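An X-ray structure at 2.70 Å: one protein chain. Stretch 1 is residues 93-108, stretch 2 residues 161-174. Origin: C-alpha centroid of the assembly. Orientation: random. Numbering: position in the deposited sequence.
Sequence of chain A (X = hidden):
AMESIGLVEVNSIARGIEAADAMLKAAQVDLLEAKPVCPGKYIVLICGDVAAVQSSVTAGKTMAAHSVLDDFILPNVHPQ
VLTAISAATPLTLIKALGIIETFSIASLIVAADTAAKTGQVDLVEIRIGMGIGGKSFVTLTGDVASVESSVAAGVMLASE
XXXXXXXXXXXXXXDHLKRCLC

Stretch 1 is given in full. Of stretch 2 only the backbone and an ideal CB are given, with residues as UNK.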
# COMPACT_ATOMS: atom_id res chain seq x y z
N LEU A 93 11.47 -5.01 -21.79
CA LEU A 93 11.87 -3.81 -22.51
C LEU A 93 10.77 -3.51 -23.53
O LEU A 93 10.60 -4.26 -24.51
CB LEU A 93 13.23 -4.02 -23.20
CG LEU A 93 14.08 -2.86 -23.77
CD1 LEU A 93 15.51 -3.33 -24.00
CD2 LEU A 93 13.52 -2.27 -25.07
N ILE A 94 10.01 -2.45 -23.30
CA ILE A 94 8.90 -2.16 -24.19
C ILE A 94 9.37 -1.39 -25.43
O ILE A 94 10.05 -0.37 -25.32
CB ILE A 94 7.66 -1.53 -23.45
CG1 ILE A 94 7.52 -0.04 -23.72
CG2 ILE A 94 7.61 -1.90 -21.98
CD1 ILE A 94 6.46 0.22 -24.76
N LYS A 95 9.05 -1.91 -26.60
CA LYS A 95 9.47 -1.30 -27.85
C LYS A 95 8.26 -0.60 -28.39
O LYS A 95 7.88 0.43 -27.86
CB LYS A 95 10.02 -2.34 -28.82
CG LYS A 95 11.02 -3.26 -28.19
CD LYS A 95 11.79 -4.02 -29.24
CE LYS A 95 12.70 -5.06 -28.59
NZ LYS A 95 13.72 -5.57 -29.55
N ALA A 96 7.63 -1.15 -29.42
CA ALA A 96 6.32 -0.68 -29.85
C ALA A 96 5.26 -1.20 -28.87
O ALA A 96 5.38 -2.31 -28.36
CB ALA A 96 6.03 -1.13 -31.26
N LEU A 97 4.22 -0.41 -28.61
CA LEU A 97 3.23 -0.74 -27.60
C LEU A 97 1.83 -0.90 -28.17
O LEU A 97 1.25 0.04 -28.71
CB LEU A 97 3.24 0.31 -26.50
CG LEU A 97 2.30 0.12 -25.30
CD1 LEU A 97 2.81 -0.95 -24.34
CD2 LEU A 97 2.14 1.43 -24.56
N GLY A 98 1.29 -2.10 -28.03
CA GLY A 98 -0.07 -2.40 -28.44
C GLY A 98 -0.99 -2.57 -27.25
O GLY A 98 -0.59 -3.09 -26.21
N ILE A 99 -2.23 -2.12 -27.39
CA ILE A 99 -3.24 -2.24 -26.35
C ILE A 99 -4.56 -2.65 -26.98
O ILE A 99 -5.01 -2.01 -27.94
CB ILE A 99 -3.47 -0.91 -25.58
CG1 ILE A 99 -2.13 -0.28 -25.13
CG2 ILE A 99 -4.40 -1.14 -24.40
CD1 ILE A 99 -2.24 1.20 -24.63
N ILE A 100 -5.17 -3.71 -26.46
CA ILE A 100 -6.53 -4.10 -26.85
C ILE A 100 -7.46 -3.99 -25.66
O ILE A 100 -7.12 -4.44 -24.56
CB ILE A 100 -6.59 -5.52 -27.43
CG1 ILE A 100 -5.61 -5.67 -28.59
CG2 ILE A 100 -8.03 -5.86 -27.88
CD1 ILE A 100 -5.37 -7.09 -29.03
N GLU A 101 -8.64 -3.42 -25.88
CA GLU A 101 -9.57 -3.15 -24.80
C GLU A 101 -10.96 -3.62 -25.23
O GLU A 101 -11.46 -3.20 -26.27
CB GLU A 101 -9.53 -1.67 -24.46
CG GLU A 101 -10.45 -1.16 -23.35
CD GLU A 101 -10.61 0.37 -23.40
OE1 GLU A 101 -10.12 1.00 -24.37
OE2 GLU A 101 -11.22 0.97 -22.50
N THR A 102 -11.55 -4.52 -24.43
CA THR A 102 -12.84 -5.16 -24.74
C THR A 102 -13.83 -4.99 -23.59
O THR A 102 -13.43 -4.74 -22.43
CB THR A 102 -12.72 -6.70 -25.06
OG1 THR A 102 -12.34 -7.40 -23.88
CG2 THR A 102 -11.73 -6.99 -26.16
N PHE A 103 -15.11 -5.17 -23.92
CA PHE A 103 -16.23 -5.03 -22.99
C PHE A 103 -16.45 -6.23 -22.05
O PHE A 103 -17.17 -6.11 -21.06
CB PHE A 103 -17.53 -4.75 -23.79
CG PHE A 103 -17.66 -3.33 -24.29
CD1 PHE A 103 -17.80 -2.26 -23.39
CD2 PHE A 103 -17.66 -3.05 -25.65
CE1 PHE A 103 -17.93 -0.95 -23.84
CE2 PHE A 103 -17.79 -1.72 -26.13
CZ PHE A 103 -17.92 -0.67 -25.21
N SER A 104 -15.83 -7.37 -22.36
CA SER A 104 -15.99 -8.59 -21.56
C SER A 104 -14.66 -9.28 -21.32
O SER A 104 -13.75 -9.21 -22.16
CB SER A 104 -16.95 -9.55 -22.25
OG SER A 104 -16.25 -10.47 -23.08
N ILE A 105 -14.55 -9.98 -20.19
CA ILE A 105 -13.33 -10.69 -19.84
C ILE A 105 -13.07 -11.86 -20.80
O ILE A 105 -11.91 -12.15 -21.13
CB ILE A 105 -13.39 -11.19 -18.38
CG1 ILE A 105 -13.38 -10.00 -17.41
CG2 ILE A 105 -12.24 -12.17 -18.08
CD1 ILE A 105 -13.74 -10.33 -15.97
N ALA A 106 -14.14 -12.51 -21.25
CA ALA A 106 -14.00 -13.60 -22.20
C ALA A 106 -13.36 -13.12 -23.51
O ALA A 106 -12.34 -13.65 -23.95
CB ALA A 106 -15.34 -14.27 -22.47
N SER A 107 -13.95 -12.09 -24.11
CA SER A 107 -13.39 -11.53 -25.33
C SER A 107 -11.96 -11.05 -25.10
O SER A 107 -11.10 -11.23 -25.96
CB SER A 107 -14.25 -10.41 -25.87
OG SER A 107 -14.55 -9.50 -24.84
N LEU A 108 -11.67 -10.49 -23.93
CA LEU A 108 -10.27 -10.15 -23.68
C LEU A 108 -9.35 -11.38 -23.71
O LEU A 108 -8.30 -11.35 -24.35
CB LEU A 108 -10.06 -9.36 -22.40
CG LEU A 108 -8.61 -8.85 -22.49
CD1 LEU A 108 -8.53 -7.55 -23.30
CD2 LEU A 108 -7.93 -8.75 -21.16
N UNK A 161 -18.12 -9.55 -32.93
CA UNK A 161 -19.09 -9.82 -31.87
C UNK A 161 -19.52 -8.55 -31.11
O UNK A 161 -20.25 -8.65 -30.12
CB UNK A 161 -18.50 -10.83 -30.89
N UNK A 162 -19.08 -7.38 -31.59
CA UNK A 162 -19.36 -6.11 -30.92
C UNK A 162 -18.88 -6.03 -29.48
O UNK A 162 -19.46 -5.31 -28.65
CB UNK A 162 -20.87 -5.84 -30.95
N UNK A 163 -17.81 -6.76 -29.17
CA UNK A 163 -17.23 -6.80 -27.83
C UNK A 163 -15.99 -5.90 -27.70
O UNK A 163 -15.44 -5.76 -26.61
CB UNK A 163 -16.86 -8.24 -27.47
N UNK A 164 -15.57 -5.29 -28.81
CA UNK A 164 -14.31 -4.53 -28.88
C UNK A 164 -14.53 -3.05 -28.60
O UNK A 164 -15.30 -2.37 -29.30
CB UNK A 164 -13.66 -4.70 -30.25
N UNK A 165 -13.86 -2.55 -27.56
CA UNK A 165 -13.91 -1.13 -27.22
C UNK A 165 -13.00 -0.38 -28.18
O UNK A 165 -13.44 0.52 -28.89
CB UNK A 165 -13.50 -0.89 -25.77
N UNK A 166 -11.73 -0.77 -28.21
CA UNK A 166 -10.79 -0.15 -29.11
C UNK A 166 -9.38 -0.74 -28.94
O UNK A 166 -9.15 -1.56 -28.05
CB UNK A 166 -10.77 1.36 -28.88
N UNK A 167 -8.48 -0.33 -29.83
CA UNK A 167 -7.07 -0.72 -29.79
C UNK A 167 -6.18 0.39 -30.33
O UNK A 167 -6.64 1.28 -31.05
CB UNK A 167 -6.85 -2.01 -30.59
N UNK A 168 -4.90 0.34 -29.97
CA UNK A 168 -3.92 1.29 -30.44
C UNK A 168 -2.60 0.56 -30.59
O UNK A 168 -2.32 -0.38 -29.83
CB UNK A 168 -3.80 2.48 -29.49
N UNK A 169 -1.82 0.97 -31.58
CA UNK A 169 -0.40 0.63 -31.65
C UNK A 169 0.38 1.95 -31.57
O UNK A 169 0.16 2.87 -32.37
CB UNK A 169 -0.07 -0.15 -32.93
N UNK A 170 1.24 2.05 -30.58
CA UNK A 170 2.06 3.21 -30.38
C UNK A 170 3.49 2.75 -30.63
O UNK A 170 4.06 2.07 -29.78
CB UNK A 170 1.87 3.81 -28.99
N UNK A 171 4.06 3.12 -31.80
CA UNK A 171 5.38 2.71 -32.30
C UNK A 171 6.54 3.17 -31.43
O UNK A 171 7.43 2.38 -31.12
CB UNK A 171 5.58 3.25 -33.72
N UNK A 172 6.55 4.45 -31.06
CA UNK A 172 7.58 4.96 -30.17
C UNK A 172 6.91 5.64 -29.00
O UNK A 172 6.68 6.85 -29.03
CB UNK A 172 8.52 5.92 -30.90
N UNK A 173 6.58 4.84 -27.98
CA UNK A 173 5.98 5.37 -26.77
C UNK A 173 6.92 6.34 -26.06
O UNK A 173 8.13 6.07 -25.94
CB UNK A 173 5.59 4.23 -25.83
N UNK A 174 6.35 7.45 -25.59
CA UNK A 174 7.02 8.40 -24.72
C UNK A 174 7.47 7.68 -23.47
O UNK A 174 6.82 6.74 -23.02
CB UNK A 174 6.11 9.58 -24.37

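Position 161 has nothing of stretch 1 within 5.5 Å of its ideal CB. Almost any residue would suit; it is Arg161.

Position 162 has phi 58° and psi 29°. Positive phi favours glycine, and the residue is Gly162.

Position 163 has its CB sideways, 3.7 Å from Ser107 OG. Its O accepts a hydrogen bond from Phe103 N (2.8 Å), whatever the side chain. A flexible apolar chain could reach along Ser104 and Phe103. The residue is Met163, a selenomethionine. Its SE lies 3.7 Å from Ser104 CB.

Position 164 pairs with Thr102, and its CB shares a sheet face with Thr102 and Ile100. Leucine, isoleucine, valine or methionine would fit. It is Leu164, whose CD2 comes 4.3 Å from Ile100 CG2.

Position 165 points toward stretch 1. The register shifts here in a beta bulge: Glu101 O accepts from the N of 165 at 2.8 Å. The N of 166 also donates to Glu101 O, at 3.1 Å. The ideal CB is 3.1 Å from Glu101 O, a tight fit. A compact apolar residue is likely. Val165 sets CG2 over one face of the Phe103 ring, 3.4 Å from CG2 to the centroid of that ring, a CH-pi contact.

Position 166 has its CB on the face of Glu101, 4.6 Å from OE1 of that residue. A polar or basic residue might be expected. It is Asp166, whose end leads away; its OD1 accepts a hydrogen bond from the N of 167 (2.9 Å).

Position 167 pairs with Ile100, its ideal CB a tight 3.2 Å from Ile99 O. Many side chains would suit, long or short; Lys167 leads its end away.

Position 168 lies beside Ile99, with two backbone hydrogen bonds between them. The apolar neighbour favours a branched aliphatic. Val168 places CG2 3.8 Å from Ile99 CD1.

Position 169 faces Gly98, which offers no side chain. Beta-branched or larger residues have room. It is Val169, whose CA makes a CA-H...O contact with Leu97 O (3.4 Å).

Position 170 pairs with Leu97 through two backbone hydrogen bonds. An aliphatic suits. Ile170 CD1 meets Leu97 CD2 at 4.4 Å.

Position 171 points away; phi -63° permits proline. It is Pro171.

Position 172 also points away; it is Ser172.

Position 173 points toward Ile94 and Leu97. A small apolar residue fits, and phi -63° allows proline. Pro173 CG packs 3.6 Å from Ile94 CD1 and 3.7 Å from Leu97 CB.

Position 174 is out of reach, at a helix N-cap. Ser, Thr, Asp or Asn would be usual; His174 caps a backbone N just past the stretch.

Stretch 2, residues 161-174: RGMLVDKVVIPSPH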
# COMPACT_ATOMS: atom_id res chain seq x y z
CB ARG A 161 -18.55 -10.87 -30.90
CG ARG A 161 -17.89 -12.03 -31.59
CD ARG A 161 -17.83 -13.26 -30.72
NE ARG A 161 -16.70 -14.12 -31.08
CZ ARG A 161 -16.70 -15.46 -31.06
NH1 ARG A 161 -17.79 -16.14 -30.71
NH2 ARG A 161 -15.60 -16.12 -31.42
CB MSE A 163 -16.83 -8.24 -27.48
CG MSE A 163 -17.95 -9.16 -27.03
SE MSE A 163 -18.73 -8.54 -25.37
CE MSE A 163 -20.32 -7.67 -26.13
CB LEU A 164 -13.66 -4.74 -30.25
CG LEU A 164 -12.45 -3.95 -30.80
CD1 LEU A 164 -12.84 -2.62 -31.44
CD2 LEU A 164 -11.32 -3.76 -29.77
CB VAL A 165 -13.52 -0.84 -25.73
CG1 VAL A 165 -13.52 0.68 -25.44
CG2 VAL A 165 -14.43 -1.62 -24.75
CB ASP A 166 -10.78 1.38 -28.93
CG ASP A 166 -10.73 2.13 -30.26
OD1 ASP A 166 -10.02 1.68 -31.20
OD2 ASP A 166 -11.39 3.18 -30.38
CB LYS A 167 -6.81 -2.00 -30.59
CG LYS A 167 -7.75 -2.28 -31.76
CD LYS A 167 -7.61 -1.38 -32.95
CE LYS A 167 -8.90 -1.45 -33.76
NZ LYS A 167 -8.93 -0.42 -34.82
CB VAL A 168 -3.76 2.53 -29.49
CG1 VAL A 168 -5.08 3.25 -29.30
CG2 VAL A 168 -3.15 2.16 -28.15
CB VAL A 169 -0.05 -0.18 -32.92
CG1 VAL A 169 1.46 -0.38 -33.06
CG2 VAL A 169 -0.77 -1.54 -32.92
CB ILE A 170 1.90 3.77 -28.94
CG1 ILE A 170 0.41 4.01 -28.64
CG2 ILE A 170 2.75 5.04 -28.71
CD1 ILE A 170 0.11 4.28 -27.16
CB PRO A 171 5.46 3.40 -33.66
CG PRO A 171 4.05 3.67 -34.04
CD PRO A 171 3.39 4.01 -32.76
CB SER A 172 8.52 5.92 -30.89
OG SER A 172 9.03 5.32 -32.07
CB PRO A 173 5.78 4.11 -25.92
CG PRO A 173 5.73 3.00 -26.90
CD PRO A 173 6.66 3.37 -27.97
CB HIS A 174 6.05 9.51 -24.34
CG HIS A 174 6.72 10.74 -23.78
ND1 HIS A 174 6.98 10.90 -22.44
CD2 HIS A 174 7.15 11.87 -24.39
CE1 HIS A 174 7.56 12.07 -22.24
NE2 HIS A 174 7.67 12.68 -23.41
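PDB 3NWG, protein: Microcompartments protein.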